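Local coordinates for Sodium/calcium exchanger regulatory protein 1 (Loligo pealei, PDB 3PPT) that binds and may transport fatty acids such as palmitoleate and, when phosphorylated, stimulates the sodium/calcium exchanger of squid optic nerve, at residues G6-E11 and Q40-D45; D17-A22 and M114-N119. One frame throughout, in Å; residues are numbered along the deposited sequence.

From the N terminus the chain runs through strand 6-14 and then helix 16-23, the first of the two helices that cap the beta-barrel of this fatty-acid binding protein. Contact 1 closes when the chain, having passed both helices, returns in strand 39-45 to pair with 6-11. Contact 2 closes much later, once most of the barrel has been laid down, when strand 111-118 comes under helix 16-23. Because 17-22 lies between the two halves of contact 1, and 114-119 beyond both, the loops cross. One contact joins barrel strands, the other packs the helical lid against the barrel; they meet beside the fatty-acid carboxylate, where Q40 packs on M114.

Contact 1: residues G6-E11 and Q40-D45; sequences GKWILE and QEIKID
W8 makes the largest share of this antiparallel strand contact. Its CB leaves the same face of the sheet as that of Q40, the two CB atoms 4.4 Å apart. With CG anti to the carbonyl carbon (chi1 -61°), the indole runs alongside the Q40 carbonyl, whose oxygen sits near the ring plane at the edge; CB and CG lie against that oxygen, and W8 CD1 is 3.6 Å from Q40 O. Farther out, CD1 and NE1 meet I42 CD1, 4.1 Å from W8 CD1, where the two side chains cross obliquely. NE1 then gives its hydrogen to the carbonyl of L4, and the side chain also touches M112, Y127 and R129.

Two hydrogen-bonded pairs hold the backbones. G6 and I42 exchange nearly straight bonds: G6 N reaches a lone pair of I42 O, whereas I42 N meets G6 O almost along the C=O axis, at 2.9 Å. The bond from W8 N to Q40 O bends to 137° at the hydrogen, and Q40 N returns one to W8 O from above the carbonyl plane, not on a lone pair. On the other face K7 and E41 run side by side, K7 CG 3.8 Å from E41 CG, without a salt bridge.

In the FABP barrel, 39-45 and 121-130 flank strand 6-14. Q40 and I42 also face M112 of strand 111-118, and Q40, whose OE1 is hydrogen-bonded to R105 NE, belongs to the palmitoleic acid pocket.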
loop_
_atom_site.group_PDB
_atom_site.type_symbol
_atom_site.label_atom_id
_atom_site.label_comp_id
_atom_site.label_asym_id
_atom_site.label_seq_id
_atom_site.Cartn_x
_atom_site.Cartn_y
_atom_site.Cartn_z
ATOM N N GLY A 6 -11.439 -6.944 1.813
ATOM C CA GLY A 6 -11.974 -6.720 3.145
ATOM C C GLY A 6 -11.331 -5.511 3.788
ATOM O O GLY A 6 -10.821 -4.621 3.097
ATOM N N LYS A 7 -11.351 -5.475 5.115
ATOM C CA LYS A 7 -10.802 -4.347 5.854
ATOM C C LYS A 7 -9.653 -4.804 6.736
ATOM O O LYS A 7 -9.687 -5.900 7.314
ATOM C CB LYS A 7 -11.903 -3.684 6.690
ATOM C CG LYS A 7 -11.433 -2.475 7.470
ATOM C CD LYS A 7 -12.600 -1.728 8.088
ATOM C CE LYS A 7 -12.101 -0.479 8.767
ATOM N NZ LYS A 7 -13.236 0.265 9.357
ATOM N N TRP A 8 -8.639 -3.949 6.835
ATOM C CA TRP A 8 -7.375 -4.266 7.481
ATOM C C TRP A 8 -6.948 -3.080 8.329
ATOM O O TRP A 8 -7.188 -1.937 7.948
ATOM C CB TRP A 8 -6.301 -4.482 6.405
ATOM C CG TRP A 8 -6.620 -5.602 5.477
ATOM C CD1 TRP A 8 -7.183 -5.520 4.231
ATOM C CD2 TRP A 8 -6.390 -6.990 5.725
ATOM N NE1 TRP A 8 -7.309 -6.784 3.687
ATOM C CE2 TRP A 8 -6.831 -7.700 4.588
ATOM C CE3 TRP A 8 -5.844 -7.701 6.799
ATOM C CZ2 TRP A 8 -6.751 -9.093 4.502
ATOM C CZ3 TRP A 8 -5.762 -9.076 6.715
ATOM C CH2 TRP A 8 -6.212 -9.759 5.572
ATOM N N ILE A 9 -6.282 -3.330 9.449
ATOM C CA ILE A 9 -5.740 -2.241 10.266
ATOM C C ILE A 9 -4.288 -2.546 10.652
ATOM O O ILE A 9 -3.944 -3.691 10.923
ATOM C CB ILE A 9 -6.645 -1.964 11.493
ATOM C CG1 ILE A 9 -6.267 -0.640 12.163
ATOM C CG2 ILE A 9 -6.630 -3.153 12.466
ATOM C CD1 ILE A 9 -7.356 -0.108 13.094
ATOM N N LEU A 10 -3.430 -1.529 10.644
ATOM C CA LEU A 10 -2.008 -1.758 10.866
ATOM C C LEU A 10 -1.748 -2.357 12.237
ATOM O O LEU A 10 -2.254 -1.847 13.234
ATOM C CB LEU A 10 -1.247 -0.441 10.770
ATOM C CG LEU A 10 0.277 -0.572 10.871
ATOM C CD1 LEU A 10 0.845 -1.230 9.617
ATOM C CD2 LEU A 10 0.932 0.788 11.129
ATOM N N GLU A 11 -0.934 -3.408 12.276
ATOM C CA GLU A 11 -0.501 -4.018 13.530
ATOM C C GLU A 11 0.985 -3.793 13.840
ATOM O O GLU A 11 1.344 -3.496 14.982
ATOM C CB GLU A 11 -0.819 -5.516 13.538
ATOM C CG GLU A 11 -0.421 -6.235 14.818
ATOM C CD GLU A 11 -0.839 -7.689 14.799
ATOM O OE1 GLU A 11 -0.388 -8.436 13.901
ATOM O OE2 GLU A 11 -1.640 -8.075 15.670
ATOM N N GLN A 40 -6.803 -0.194 5.626
ATOM C CA GLN A 40 -6.965 -0.388 4.191
ATOM C C GLN A 40 -8.256 -1.143 3.957
ATOM O O GLN A 40 -8.534 -2.155 4.621
ATOM C CB GLN A 40 -5.795 -1.155 3.580
ATOM C CG GLN A 40 -4.510 -0.335 3.528
ATOM C CD GLN A 40 -3.400 -1.020 2.745
ATOM O OE1 GLN A 40 -3.670 -1.792 1.820
ATOM N NE2 GLN A 40 -2.144 -0.728 3.096
ATOM N N GLU A 41 -9.036 -0.662 3.000
ATOM C CA GLU A 41 -10.239 -1.351 2.580
ATOM C C GLU A 41 -10.092 -1.693 1.121
ATOM O O GLU A 41 -9.916 -0.812 0.276
ATOM C CB GLU A 41 -11.445 -0.473 2.821
ATOM C CG GLU A 41 -11.753 -0.395 4.283
ATOM C CD GLU A 41 -12.767 0.657 4.600
ATOM O OE1 GLU A 41 -12.394 1.845 4.531
ATOM O OE2 GLU A 41 -13.925 0.295 4.920
ATOM N N ILE A 42 -10.135 -2.990 0.844
ATOM C CA ILE A 42 -9.836 -3.498 -0.479
ATOM C C ILE A 42 -11.080 -4.182 -1.017
ATOM O O ILE A 42 -11.685 -5.026 -0.344
ATOM C CB ILE A 42 -8.654 -4.495 -0.398
ATOM C CG1 ILE A 42 -7.408 -3.779 0.153
ATOM C CG2 ILE A 42 -8.392 -5.170 -1.750
ATOM C CD1 ILE A 42 -6.192 -4.670 0.316
ATOM N N LYS A 43 -11.476 -3.778 -2.216
ATOM C CA LYS A 43 -12.614 -4.375 -2.903
ATOM C C LYS A 43 -12.138 -4.970 -4.212
ATOM O O LYS A 43 -11.272 -4.396 -4.883
ATOM C CB LYS A 43 -13.686 -3.323 -3.170
ATOM C CG LYS A 43 -14.307 -2.778 -1.902
ATOM C CD LYS A 43 -15.107 -1.516 -2.166
ATOM C CE LYS A 43 -15.634 -0.940 -0.870
ATOM N NZ LYS A 43 -16.794 -1.717 -0.370
ATOM N N ILE A 44 -12.692 -6.127 -4.565
ATOM C CA ILE A 44 -12.301 -6.825 -5.775
ATOM C C ILE A 44 -13.545 -7.320 -6.486
ATOM O O ILE A 44 -14.411 -7.959 -5.877
ATOM C CB ILE A 44 -11.403 -8.025 -5.462
ATOM C CG1 ILE A 44 -10.192 -7.572 -4.648
ATOM C CG2 ILE A 44 -10.922 -8.689 -6.756
ATOM C CD1 ILE A 44 -9.421 -8.720 -4.053
ATOM N N ASP A 45 -13.643 -7.002 -7.771
ATOM C CA ASP A 45 -14.717 -7.516 -8.616
ATOM C C ASP A 45 -14.064 -7.978 -9.916
ATOM O O ASP A 45 -13.746 -7.163 -10.787
ATOM C CB ASP A 45 -15.764 -6.425 -8.873
ATOM C CG ASP A 45 -17.015 -6.943 -9.553
ATOM O OD1 ASP A 45 -16.988 -8.056 -10.117
ATOM O OD2 ASP A 45 -18.028 -6.217 -9.529
#

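Contact 2: residues D17-A22 and M114-N119; sequences DDYMKA and MILKVN. With PAM (palmitoleic acid), chain B.
An apolar contact between the helical lid and the barrel, this packing of helix 17-22 over strand 114-118 contains no hydrogen bond between the segments and depends chiefly on Y19. The axes stand 8.9 Å apart at 39°, leaving side chains to bridge the gap. CG of Y19 is anti to the backbone N (chi1 178°), which sends the ring across the strand. L116 CB lies over one ring face, offset toward the rim, in a CH-pi contact 4.0 Å from the centroid. V118 holds CG1 in the crowded position between its backbone N and carbonyl carbon (chi1 57°), and this methyl comes in obliquely, 3.4 Å from Y19 CD1. It also receives A22 CB at 3.6 Å, so V118 CG1 wedges between two residues about one helical turn apart.

L116 CD2 lies between the ring and the lipid, 3.8 Å from C4 of palmitoleic acid and near Y19 CE2. C6 of the lipid passes the edge of the Y19 ring, and M20 SD is 3.9 Å from C9, at the double bond. Near the head group, M114 SD lies 3.5 Å from PAM O1. R125 and Y127 bind the carboxylate.

The Y19 hydroxyl is hydrogen-bonded to S101 of strand 101-108, and its side chain also touches C123 of strand 121-130; these two strands flank 111-118. On the lid itself, M20 packs against helix 27-35, where D17 forms a salt bridge with R30.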
loop_
_atom_site.group_PDB
_atom_site.type_symbol
_atom_site.label_atom_id
_atom_site.label_comp_id
_atom_site.label_asym_id
_atom_site.label_seq_id
_atom_site.Cartn_x
_atom_site.Cartn_y
_atom_site.Cartn_z
ATOM N N ASP A 17 10.141 4.597 8.250
ATOM C CA ASP A 17 10.746 5.927 8.206
ATOM C C ASP A 17 11.805 6.015 7.090
ATOM O O ASP A 17 11.838 6.989 6.331
ATOM C CB ASP A 17 11.344 6.311 9.564
ATOM C CG ASP A 17 11.650 7.796 9.664
ATOM O OD1 ASP A 17 10.774 8.612 9.295
ATOM O OD2 ASP A 17 12.760 8.143 10.115
ATOM N N ASP A 18 12.659 5.000 6.981
ATOM C CA ASP A 18 13.651 4.998 5.909
ATOM C C ASP A 18 12.999 4.911 4.519
ATOM O O ASP A 18 13.489 5.530 3.576
ATOM C CB ASP A 18 14.689 3.888 6.108
ATOM C CG ASP A 18 15.839 4.319 7.014
ATOM O OD1 ASP A 18 15.809 5.453 7.545
ATOM O OD2 ASP A 18 16.782 3.527 7.194
ATOM N N TYR A 19 11.899 4.163 4.397
ATOM C CA TYR A 19 11.143 4.125 3.151
ATOM C C TYR A 19 10.695 5.550 2.785
ATOM O O TYR A 19 10.911 6.027 1.659
ATOM C CB TYR A 19 9.936 3.166 3.237
ATOM C CG TYR A 19 9.141 3.197 1.947
ATOM C CD1 TYR A 19 9.473 2.359 0.889
ATOM C CD2 TYR A 19 8.096 4.102 1.764
ATOM C CE1 TYR A 19 8.794 2.421 -0.304
ATOM C CE2 TYR A 19 7.416 4.172 0.572
ATOM C CZ TYR A 19 7.770 3.331 -0.458
ATOM O OH TYR A 19 7.106 3.402 -1.654
ATOM N N MET A 20 10.058 6.233 3.736
ATOM C CA MET A 20 9.595 7.589 3.485
ATOM C C MET A 20 10.738 8.559 3.164
ATOM O O MET A 20 10.591 9.397 2.284
ATOM C CB MET A 20 8.773 8.104 4.662
ATOM C CG MET A 20 7.404 7.427 4.772
ATOM S SD MET A 20 6.350 8.239 5.975
ATOM C CE MET A 20 7.162 7.764 7.504
ATOM N N LYS A 21 11.868 8.445 3.860
ATOM C CA LYS A 21 13.019 9.291 3.543
ATOM C C LYS A 21 13.484 9.058 2.108
ATOM O O LYS A 21 13.802 10.005 1.398
ATOM C CB LYS A 21 14.165 9.055 4.523
ATOM C CG LYS A 21 13.908 9.638 5.906
ATOM C CD LYS A 21 15.076 9.376 6.844
ATOM C CE LYS A 21 14.801 9.962 8.213
ATOM N NZ LYS A 21 15.905 9.668 9.165
ATOM N N ALA A 22 13.476 7.801 1.669
ATOM C CA ALA A 22 13.965 7.456 0.338
ATOM C C ALA A 22 13.071 8.038 -0.751
ATOM O O ALA A 22 13.556 8.371 -1.828
ATOM C CB ALA A 22 14.088 5.956 0.185
ATOM N N MET A 114 2.343 -6.296 3.844
ATOM C CA MET A 114 2.619 -5.314 2.813
ATOM C C MET A 114 4.107 -5.001 2.849
ATOM O O MET A 114 4.623 -4.538 3.863
ATOM C CB MET A 114 1.785 -4.051 3.027
ATOM C CG MET A 114 1.950 -3.049 1.901
ATOM S SD MET A 114 1.124 -1.493 2.315
ATOM C CE MET A 114 1.364 -0.570 0.794
ATOM N N ILE A 115 4.796 -5.285 1.745
ATOM C CA ILE A 115 6.227 -5.029 1.647
ATOM C C ILE A 115 6.452 -3.903 0.657
ATOM O O ILE A 115 5.973 -3.956 -0.475
ATOM C CB ILE A 115 7.003 -6.287 1.220
ATOM C CG1 ILE A 115 6.767 -7.410 2.234
ATOM C CG2 ILE A 115 8.485 -5.987 1.109
ATOM C CD1 ILE A 115 7.377 -8.734 1.850
ATOM N N LEU A 116 7.149 -2.866 1.110
ATOM C CA LEU A 116 7.402 -1.681 0.304
ATOM C C LEU A 116 8.885 -1.605 0.027
ATOM O O LEU A 116 9.690 -1.571 0.960
ATOM C CB LEU A 116 6.946 -0.412 1.029
ATOM C CG LEU A 116 5.466 -0.343 1.439
ATOM C CD1 LEU A 116 5.231 -0.991 2.791
ATOM C CD2 LEU A 116 4.979 1.103 1.455
ATOM N N LYS A 117 9.255 -1.575 -1.247
ATOM C CA LYS A 117 10.666 -1.520 -1.620
ATOM C C LYS A 117 10.979 -0.320 -2.506
ATOM O O LYS A 117 10.289 -0.064 -3.494
ATOM C CB LYS A 117 11.094 -2.808 -2.327
ATOM C CG LYS A 117 10.986 -4.054 -1.468
ATOM C CD LYS A 117 11.504 -5.276 -2.210
ATOM C CE LYS A 117 11.226 -6.558 -1.442
ATOM N NZ LYS A 117 11.668 -7.763 -2.205
ATOM N N VAL A 118 12.028 0.410 -2.143
ATOM C CA VAL A 118 12.490 1.546 -2.928
ATOM C C VAL A 118 14.002 1.554 -2.814
ATOM O O VAL A 118 14.538 1.412 -1.717
ATOM C CB VAL A 118 11.894 2.895 -2.436
ATOM C CG1 VAL A 118 12.205 3.150 -0.973
ATOM C CG2 VAL A 118 12.390 4.046 -3.300
ATOM N N ASN A 119 14.690 1.683 -3.945
ATOM C CA ASN A 119 16.139 1.634 -3.952
ATOM C C ASN A 119 16.599 0.440 -3.126
ATOM O O ASN A 119 16.181 -0.683 -3.390
ATOM C CB ASN A 119 16.712 2.955 -3.437
ATOM C CG ASN A 119 16.319 4.132 -4.310
ATOM O OD1 ASN A 119 16.136 3.982 -5.518
ATOM N ND2 ASN A 119 16.176 5.306 -3.702
HETATM C C1 PAM B . 0.684 1.670 4.159
HETATM O O1 PAM B . -0.333 1.525 3.434
HETATM O O2 PAM B . 0.756 1.150 5.298
HETATM C C2 PAM B . 1.869 2.485 3.668
HETATM C C3 PAM B . 1.584 3.281 2.402
HETATM C C4 PAM B . 2.795 4.124 2.006
HETATM C C5 PAM B . 2.446 5.033 0.829
HETATM C C6 PAM B . 3.602 5.895 0.329
HETATM C C7 PAM B . 4.198 6.769 1.426
HETATM C C8 PAM B . 3.163 7.739 1.981
HETATM C C9 PAM B . 3.776 8.561 3.087
HETATM C C10 PAM B . 3.074 9.480 3.755
HETATM C C11 PAM B . 1.621 9.760 3.461
HETATM C C12 PAM B . 0.797 9.495 4.712
HETATM C C13 PAM B . -0.012 8.214 4.599
HETATM C C14 PAM B . -1.188 8.400 3.649
HETATM C C15 PAM B . -2.055 7.148 3.641
HETATM C C16 PAM B . -3.522 7.502 3.645
#